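Local atomic coordinates of 2-hydroxyhepta-2,4-diene-1,7-dioate isomerase (Corynebacterium glutamicum, PDB entry 4DBF), a protein that probably acts as a lyase or isomerase of the FAH family, a magnesium-binding enzyme associated with oxaloacetate decarboxylation. Residues L139-G144 with M233-I238. Residues are numbered along the deposited sequence; the frame is centred on the assembly and turned at random. Where two conformers were deposited one is given.
Sequences LAVVIG and MKMGEI
No flat group takes part where Met-235 meets Val-141 and Leu-139; the contact is made by methyl groups and one thioether, without a hydrogen bond between the segments. Val-141 and Met-235 reach toward each other tip to tip, with CG2 of Val-141 3.4 Å from SD of Met-235, a close apolar approach. With CG1 anti to the backbone N (chi1 178°), the valine presents CG2, beside that N, to the sulfur. The Met-235 chain is bent at chi2 (65°) and chi3 (37°), which turns its terminal methyl along the strand: CE is 4.0 Å from CG2 of Val-141 and 4.2 Å from CD2 of Leu-139. Leu-139 crosses the methionine at about a right angle. CA of Val-141 and CA of Met-235 are 9.0 Å apart, and every contact from the helix side comes from Met-235, which bridges the gap; 103 Å² is buried in total. Trp-155 and Thr-256 also touch Met-235, while Ile-238 meets Ile-254 of strand 253-255. Strand 133-143 carries Glu-136 and Glu-138, which with Asp-167 bind magnesium, but the ion lies about 11 Å from the Leu-139 side chain. The arrangement is thus helix-on-sheet packing outside the metal site, the first turn of helix 235-243 packing over strand 133-143 through Met-235.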
loop_
_atom_site.group_PDB
_atom_site.type_symbol
_atom_site.label_atom_id
_atom_site.label_comp_id
_atom_site.label_asym_id
_atom_site.label_seq_id
_atom_site.Cartn_x
_atom_site.Cartn_y
_atom_site.Cartn_z
ATOM N N LEU A 139 -15.837 8.344 7.068
ATOM C CA LEU A 139 -15.723 9.297 6.014
ATOM C C LEU A 139 -14.381 9.133 5.306
ATOM O O LEU A 139 -13.372 9.105 5.911
ATOM C CB LEU A 139 -15.844 10.693 6.564
ATOM C CG LEU A 139 -15.787 11.765 5.518
ATOM C CD1 LEU A 139 -16.967 11.728 4.577
ATOM C CD2 LEU A 139 -15.632 13.107 6.191
ATOM N N ALA A 140 -14.438 9.013 3.996
ATOM C CA ALA A 140 -13.273 8.789 3.171
ATOM C C ALA A 140 -13.016 9.986 2.305
ATOM O O ALA A 140 -13.901 10.533 1.770
ATOM C CB ALA A 140 -13.421 7.558 2.305
ATOM N N VAL A 141 -11.767 10.330 2.191
ATOM C CA VAL A 141 -11.355 11.415 1.361
ATOM C C VAL A 141 -10.689 10.867 0.104
ATOM O O VAL A 141 -9.829 10.045 0.181
ATOM C CB VAL A 141 -10.345 12.299 2.067
ATOM C CG1 VAL A 141 -9.904 13.395 1.166
ATOM C CG2 VAL A 141 -10.901 12.858 3.346
ATOM N N VAL A 142 -11.082 11.360 -1.041
ATOM C CA VAL A 142 -10.387 10.987 -2.238
ATOM C C VAL A 142 -9.518 12.130 -2.750
ATOM O O VAL A 142 -9.992 13.199 -2.998
ATOM C CB VAL A 142 -11.333 10.506 -3.335
ATOM C CG1 VAL A 142 -10.558 10.162 -4.562
ATOM C CG2 VAL A 142 -12.143 9.337 -2.865
ATOM N N ILE A 143 -8.237 11.840 -2.869
ATOM C CA ILE A 143 -7.217 12.769 -3.284
ATOM C C ILE A 143 -7.324 13.059 -4.787
ATOM O O ILE A 143 -7.549 12.204 -5.564
ATOM C CB ILE A 143 -5.797 12.287 -2.913
ATOM C CG1 ILE A 143 -5.592 12.235 -1.413
ATOM C CG2 ILE A 143 -4.750 13.220 -3.468
ATOM C CD1 ILE A 143 -5.923 13.512 -0.725
ATOM N N GLY A 144 -7.177 14.316 -5.133
ATOM C CA GLY A 144 -7.443 14.807 -6.461
ATOM C C GLY A 144 -6.240 15.232 -7.277
ATOM O O GLY A 144 -6.317 15.404 -8.447
ATOM N N MET A 233 -8.066 14.560 15.213
ATOM C CA MET A 233 -7.440 15.369 14.156
ATOM C C MET A 233 -8.513 15.649 13.154
ATOM O O MET A 233 -9.173 14.705 12.660
ATOM C CB MET A 233 -6.285 14.640 13.474
ATOM C CG MET A 233 -5.167 14.246 14.361
ATOM S SD MET A 233 -3.860 13.351 13.419
ATOM C CE MET A 233 -3.573 14.251 11.985
ATOM N N LYS A 234 -8.767 16.946 12.936
ATOM C CA LYS A 234 -9.712 17.421 11.942
ATOM C C LYS A 234 -9.135 17.189 10.568
ATOM O O LYS A 234 -7.933 16.915 10.447
ATOM C CB LYS A 234 -9.959 18.918 12.150
ATOM C CG LYS A 234 -10.311 19.265 13.606
ATOM C CD LYS A 234 -10.915 20.651 13.722
ATOM C CE LYS A 234 -11.947 20.720 14.846
ATOM N NZ LYS A 234 -11.855 22.059 15.430
ATOM N N MET A 235 -9.964 17.398 9.546
ATOM C CA MET A 235 -9.606 17.063 8.186
ATOM C C MET A 235 -8.246 17.647 7.739
ATOM O O MET A 235 -7.395 16.962 7.167
ATOM C CB MET A 235 -10.731 17.512 7.266
ATOM C CG MET A 235 -10.527 17.081 5.879
ATOM S SD MET A 235 -10.571 15.271 5.702
ATOM C CE MET A 235 -11.801 14.693 6.819
ATOM N N GLY A 236 -8.040 18.924 8.015
ATOM C CA GLY A 236 -6.858 19.600 7.502
ATOM C C GLY A 236 -5.641 19.063 8.194
ATOM O O GLY A 236 -4.602 18.910 7.584
ATOM N N GLU A 237 -5.758 18.737 9.464
ATOM C CA GLU A 237 -4.607 18.247 10.189
ATOM C C GLU A 237 -4.277 16.791 9.722
ATOM O O GLU A 237 -3.115 16.425 9.641
ATOM C CB GLU A 237 -4.858 18.225 11.696
ATOM C CG GLU A 237 -3.676 17.738 12.460
ATOM C CD GLU A 237 -3.866 17.674 13.982
ATOM O OE1 GLU A 237 -4.971 17.999 14.497
ATOM O OE2 GLU A 237 -2.872 17.259 14.637
ATOM N N ILE A 238 -5.306 15.991 9.450
ATOM C CA ILE A 238 -5.045 14.626 8.897
ATOM C C ILE A 238 -4.212 14.727 7.602
ATOM O O ILE A 238 -3.187 14.066 7.435
ATOM C CB ILE A 238 -6.361 13.930 8.591
ATOM C CG1 ILE A 238 -7.130 13.713 9.913
ATOM C CG2 ILE A 238 -6.100 12.524 7.929
ATOM C CD1 ILE A 238 -8.564 13.117 9.693
#